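Local coordinates for protein NTF2-like nuclease/anti-CRISPR (Clostridia bacterium, PDB 7JTA) that acts as an anti-CRISPR (AcrIIA22) that relieves DNA torsion in target plasmids and impairs SpyCas9 activity, at residues Val7-Arg12 with Ile26-Gly31; Asp19-Glu24 with Gly40-Asn45. All blocks are in the same frame, centred on the assembly; numbering follows the deposited sequence.

Both contacts lie in one four-stranded antiparallel sheet and share strand 20-29, which meets strand 7-16 in contact 1 and strand 32-42 in contact 2. Their centres stand about 20 Å apart, on opposite sides of the chain's centre. Contact 1 is a surface pairing, rich in glutamate, whose backbone bonds are supplemented by a salt bridge from Glu9 to Arg33 on the third strand and a long one between Glu10 and Arg12. Contact 2 is more buried: cysteine, valine, glycine and isoleucine line it, another subunit packs on it, and a lysine closes its polar end. The two meet midway along the shared strand, where Arg12 NE forms a salt bridge with Glu24 OE1.

Contact 1: residues Val7-Arg12 with Ile26-Gly31; sequences VVEETR and ILVDDG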
loop_
_atom_site.group_PDB
_atom_site.type_symbol
_atom_site.label_atom_id
_atom_site.label_comp_id
_atom_site.label_asym_id
_atom_site.label_seq_id
_atom_site.Cartn_x
_atom_site.Cartn_y
_atom_site.Cartn_z
ATOM N N VAL A 7 -5.949 11.588 -14.902
ATOM C CA VAL A 7 -6.764 10.705 -15.728
ATOM C C VAL A 7 -6.769 9.307 -15.129
ATOM O O VAL A 7 -5.707 8.723 -14.887
ATOM C CB VAL A 7 -6.259 10.671 -17.181
ATOM C CG1 VAL A 7 -6.742 9.412 -17.884
ATOM C CG2 VAL A 7 -6.717 11.910 -17.926
ATOM N N VAL A 8 -7.966 8.773 -14.901
ATOM C CA VAL A 8 -8.127 7.378 -14.504
ATOM C C VAL A 8 -8.069 6.514 -15.758
ATOM O O VAL A 8 -8.872 6.685 -16.681
ATOM C CB VAL A 8 -9.439 7.163 -13.738
ATOM C CG1 VAL A 8 -9.607 5.694 -13.389
ATOM C CG2 VAL A 8 -9.461 8.016 -12.482
ATOM N N GLU A 9 -7.117 5.588 -15.793
ATOM C CA GLU A 9 -6.843 4.782 -16.975
ATOM C C GLU A 9 -7.390 3.365 -16.876
ATOM O O GLU A 9 -7.673 2.746 -17.907
ATOM C CB GLU A 9 -5.328 4.733 -17.220
ATOM C CG GLU A 9 -4.860 3.674 -18.200
ATOM C CD GLU A 9 -3.354 3.471 -18.143
ATOM O OE1 GLU A 9 -2.612 4.466 -18.296
ATOM O OE2 GLU A 9 -2.912 2.318 -17.945
ATOM N N GLU A 10 -7.558 2.843 -15.664
ATOM C CA GLU A 10 -8.003 1.471 -15.480
ATOM C C GLU A 10 -8.554 1.327 -14.071
ATOM O O GLU A 10 -8.043 1.945 -13.135
ATOM C CB GLU A 10 -6.856 0.483 -15.713
ATOM C CG GLU A 10 -7.278 -0.976 -15.763
ATOM C CD GLU A 10 -6.926 -1.731 -14.496
ATOM O OE1 GLU A 10 -6.934 -1.115 -13.410
ATOM O OE2 GLU A 10 -6.638 -2.942 -14.584
ATOM N N THR A 11 -9.605 0.523 -13.934
ATOM C CA THR A 11 -10.165 0.161 -12.643
ATOM C C THR A 11 -10.310 -1.351 -12.585
ATOM O O THR A 11 -10.446 -2.011 -13.618
ATOM C CB THR A 11 -11.531 0.837 -12.413
ATOM O OG1 THR A 11 -11.347 2.238 -12.193
ATOM C CG2 THR A 11 -12.250 0.236 -11.220
ATOM N N ARG A 12 -10.271 -1.903 -11.375
ATOM C CA ARG A 12 -10.313 -3.351 -11.253
ATOM C C ARG A 12 -10.835 -3.742 -9.879
ATOM O O ARG A 12 -10.467 -3.141 -8.868
ATOM C CB ARG A 12 -8.942 -3.978 -11.501
ATOM C CG ARG A 12 -9.025 -5.447 -11.836
ATOM C CD ARG A 12 -7.881 -5.862 -12.718
ATOM N NE ARG A 12 -6.610 -5.589 -12.067
ATOM C CZ ARG A 12 -6.008 -6.438 -11.241
ATOM N NH1 ARG A 12 -6.567 -7.612 -10.981
ATOM N NH2 ARG A 12 -4.851 -6.114 -10.678
ATOM N N ILE A 26 -5.591 2.653 -11.886
ATOM C CA ILE A 26 -4.331 3.138 -12.429
ATOM C C ILE A 26 -4.538 4.594 -12.808
ATOM O O ILE A 26 -5.351 4.902 -13.686
ATOM C CB ILE A 26 -3.879 2.313 -13.640
ATOM C CG1 ILE A 26 -3.715 0.843 -13.251
ATOM C CG2 ILE A 26 -2.572 2.862 -14.178
ATOM C CD1 ILE A 26 -2.838 0.619 -12.044
ATOM N N LEU A 27 -3.824 5.490 -12.136
ATOM C CA LEU A 27 -3.923 6.920 -12.386
ATOM C C LEU A 27 -2.713 7.402 -13.172
ATOM O O LEU A 27 -1.598 6.907 -12.983
ATOM C CB LEU A 27 -4.025 7.690 -11.068
ATOM C CG LEU A 27 -5.070 7.169 -10.081
ATOM C CD1 LEU A 27 -5.168 8.079 -8.870
ATOM C CD2 LEU A 27 -6.426 7.018 -10.753
ATOM N N VAL A 28 -2.939 8.360 -14.064
ATOM C CA VAL A 28 -1.868 9.024 -14.794
ATOM C C VAL A 28 -2.023 10.523 -14.595
ATOM O O VAL A 28 -3.053 11.098 -14.965
ATOM C CB VAL A 28 -1.871 8.675 -16.290
ATOM C CG1 VAL A 28 -0.840 9.517 -17.019
ATOM C CG2 VAL A 28 -1.574 7.202 -16.488
ATOM N N ASP A 29 -1.010 11.149 -13.998
ATOM C CA ASP A 29 -1.001 12.587 -13.773
ATOM C C ASP A 29 0.370 13.126 -14.139
ATOM O O ASP A 29 1.387 12.583 -13.697
ATOM C CB ASP A 29 -1.335 12.937 -12.319
ATOM C CG ASP A 29 -1.597 14.419 -12.126
ATOM O OD1 ASP A 29 -2.087 14.801 -11.044
ATOM O OD2 ASP A 29 -1.352 15.197 -13.074
ATOM N N ASP A 30 0.392 14.184 -14.948
ATOM C CA ASP A 30 1.638 14.832 -15.355
ATOM C C ASP A 30 2.652 13.815 -15.882
ATOM O O ASP A 30 3.853 13.910 -15.620
ATOM C CB ASP A 30 2.226 15.650 -14.203
ATOM N N GLY A 31 2.164 12.827 -16.631
ATOM C CA GLY A 31 3.032 11.871 -17.287
ATOM C C GLY A 31 3.505 10.718 -16.428
ATOM O O GLY A 31 4.307 9.903 -16.902
#
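Val7 and Val28 face each other as a hydrogen-bonded antiparallel pair, each satisfying the other's backbone: Val7 N gives to Val28 O, and Val28 N to Val7 O, both at 2.9 Å. One step on, Val8 and Leu27 form a non-hydrogen-bonded pair whose side chains lie side by side, with Val8 CG2 3.6 Å from Leu27 CD2. Leu27's backbone is hydrogen-bonded instead to Tyr34 of strand 32-42. Ile26 then uses both its polar backbone atoms on two successive residues. Its O accepts Glu9 N at 2.8 Å, almost straight (168° at the hydrogen), while its N gives to Glu10 O at 2.8 Å, tilted out of that carbonyl's plane. Glu9, with CG anti to the backbone N (chi1 166°), reaches across the partner strand, OE1 passing 3.4 Å from Val28 CG2 to a salt bridge with Arg33. Glu10 lays CB and OE1 against Ile26 CG1; its OE2 has a long salt bridge to Arg12 NE. Its OE1 lies close to Glu24 OE1, and if both acids are ionised Arg12, also bridged to Glu24, would offset the like charges. Glu9 and Glu10 opposite the single Ile26 have the register and near-helical first residue (psi -26°) of a classic beta bulge in an antiparallel hairpin.

Contact 2: residues Asp19-Glu24 with Gly40-Asn45; sequences DCVVIE and GIKDEN
Cys20 turns SG anti to its carbonyl carbon (chi1 -73°), and Ile41 swings CD1 round (chi2 -66°), bringing the two ends to 3.9 Å, Cys20 SG to Ile41 CD1, on one face of the sheet. The sulfur is half of a disulfide with Cys20 of the third subunit, which also packs Thr17 on Ile41; only cysteine can make this covalent link between subunits. Behind the side chains the backbones pair: Gly40 N gives to Val21 O at 2.8 Å, and Val21 N to Gly40 O at 3.2 Å. This is the hairpin of strands 20-29 and 32-42, the central pair of an up-and-down antiparallel meander. On the other face Val21 CG1 lies 4.1 Å and Ile23 CD1 4.4 Å from Gly40 CA; glycine, with no side chain, suits a place where both lie over the backbone. Ile48 of strand 48-58, the next strand beyond 32-42, touches both side chains. Lys42 N gives to Asp19 O at 2.9 Å, closing the pairing where strand 20-29 begins. The lysine's aliphatic part runs past the Asp19 carbonyl, with Lys42 CB 3.2 Å from Asp19 O. A bend at chi3 (68°) then places CE, and the long chain takes NZ to Thr17 O and to a salt bridge with Glu16.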
loop_
_atom_site.group_PDB
_atom_site.type_symbol
_atom_site.label_atom_id
_atom_site.label_comp_id
_atom_site.label_asym_id
_atom_site.label_seq_id
_atom_site.Cartn_x
_atom_site.Cartn_y
_atom_site.Cartn_z
ATOM N N ASP A 19 -21.133 -6.100 1.197
ATOM C CA ASP A 19 -21.112 -4.718 1.653
ATOM C C ASP A 19 -19.922 -3.903 1.167
ATOM O O ASP A 19 -20.063 -2.692 0.997
ATOM C CB ASP A 19 -21.157 -4.678 3.185
ATOM C CG ASP A 19 -22.475 -5.191 3.741
ATOM O OD1 ASP A 19 -23.524 -4.933 3.112
ATOM O OD2 ASP A 19 -22.462 -5.854 4.801
ATOM N N CYS A 20 -18.754 -4.509 0.954
ATOM C CA CYS A 20 -17.570 -3.746 0.579
ATOM C C CYS A 20 -16.828 -4.403 -0.580
ATOM O O CYS A 20 -16.925 -5.611 -0.806
ATOM C CB CYS A 20 -16.653 -3.544 1.789
ATOM S SG CYS A 20 -17.345 -2.325 2.946
ATOM N N VAL A 21 -16.081 -3.576 -1.315
ATOM C CA VAL A 21 -15.256 -4.021 -2.434
ATOM C C VAL A 21 -13.913 -3.295 -2.396
ATOM O O VAL A 21 -13.858 -2.086 -2.153
ATOM C CB VAL A 21 -15.968 -3.780 -3.780
ATOM C CG1 VAL A 21 -16.477 -2.355 -3.852
ATOM C CG2 VAL A 21 -15.031 -4.072 -4.938
ATOM N N VAL A 22 -12.833 -4.036 -2.625
ATOM C CA VAL A 22 -11.497 -3.458 -2.738
ATOM C C VAL A 22 -11.243 -3.106 -4.199
ATOM O O VAL A 22 -11.210 -3.990 -5.061
ATOM C CB VAL A 22 -10.423 -4.419 -2.213
ATOM C CG1 VAL A 22 -9.045 -3.867 -2.510
ATOM C CG2 VAL A 22 -10.601 -4.633 -0.723
ATOM N N ILE A 23 -11.040 -1.819 -4.475
ATOM C CA ILE A 23 -10.881 -1.307 -5.831
ATOM C C ILE A 23 -9.422 -0.965 -6.092
ATOM O O ILE A 23 -8.709 -0.493 -5.200
ATOM C CB ILE A 23 -11.760 -0.064 -6.073
ATOM C CG1 ILE A 23 -13.229 -0.367 -5.785
ATOM C CG2 ILE A 23 -11.581 0.434 -7.493
ATOM C CD1 ILE A 23 -14.117 0.852 -5.868
ATOM N N GLU A 24 -8.978 -1.224 -7.318
ATOM C CA GLU A 24 -7.700 -0.752 -7.827
ATOM C C GLU A 24 -7.947 0.196 -8.987
ATOM O O GLU A 24 -8.810 -0.058 -9.831
ATOM C CB GLU A 24 -6.810 -1.887 -8.312
ATOM C CG GLU A 24 -5.843 -1.416 -9.388
ATOM C CD GLU A 24 -5.136 -2.551 -10.088
ATOM O OE1 GLU A 24 -5.415 -2.770 -11.286
ATOM O OE2 GLU A 24 -4.325 -3.238 -9.435
ATOM N N GLY A 40 -14.489 0.573 -1.497
ATOM C CA GLY A 40 -15.793 1.120 -1.829
ATOM C C GLY A 40 -16.843 0.589 -0.864
ATOM O O GLY A 40 -16.800 -0.573 -0.461
ATOM N N ILE A 41 -17.764 1.466 -0.479
ATOM C CA ILE A 41 -18.838 1.130 0.450
ATOM C C ILE A 41 -20.121 0.964 -0.352
ATOM O O ILE A 41 -20.518 1.866 -1.101
ATOM C CB ILE A 41 -19.007 2.213 1.527
ATOM C CG1 ILE A 41 -17.644 2.652 2.068
ATOM C CG2 ILE A 41 -19.882 1.699 2.655
ATOM C CD1 ILE A 41 -16.903 1.577 2.820
ATOM N N LYS A 42 -20.765 -0.188 -0.203
ATOM C CA LYS A 42 -21.963 -0.518 -0.956
ATOM C C LYS A 42 -23.194 -0.420 -0.064
ATOM O O LYS A 42 -23.141 -0.724 1.131
ATOM C CB LYS A 42 -21.852 -1.921 -1.562
ATOM C CG LYS A 42 -20.818 -2.009 -2.677
ATOM C CD LYS A 42 -20.324 -3.431 -2.891
ATOM C CE LYS A 42 -21.411 -4.328 -3.449
ATOM N NZ LYS A 42 -20.970 -5.750 -3.467
ATOM N N ASP A 43 -24.304 0.020 -0.656
ATOM C CA ASP A 43 -25.568 0.128 0.056
ATOM C C ASP A 43 -26.354 -1.173 -0.118
ATOM O O ASP A 43 -25.824 -2.188 -0.578
ATOM C CB ASP A 43 -26.347 1.355 -0.421
ATOM C CG ASP A 43 -26.748 1.271 -1.886
ATOM O OD1 ASP A 43 -27.356 2.238 -2.388
ATOM O OD2 ASP A 43 -26.482 0.233 -2.530
ATOM N N GLU A 44 -27.638 -1.159 0.250
ATOM C CA GLU A 44 -28.443 -2.371 0.128
ATOM C C GLU A 44 -28.636 -2.783 -1.327
ATOM O O GLU A 44 -28.802 -3.974 -1.613
ATOM C CB GLU A 44 -29.799 -2.170 0.807
ATOM N N ASN A 45 -28.607 -1.831 -2.256
ATOM C CA ASN A 45 -28.832 -2.117 -3.666
ATOM C C ASN A 45 -27.561 -2.528 -4.401
ATOM O O ASN A 45 -27.590 -2.672 -5.627
ATOM C CB ASN A 45 -29.453 -0.903 -4.360
ATOM C CG ASN A 45 -30.825 -0.557 -3.815
ATOM O OD1 ASN A 45 -31.655 -1.436 -3.577
ATOM N ND2 ASN A 45 -31.070 0.733 -3.615
#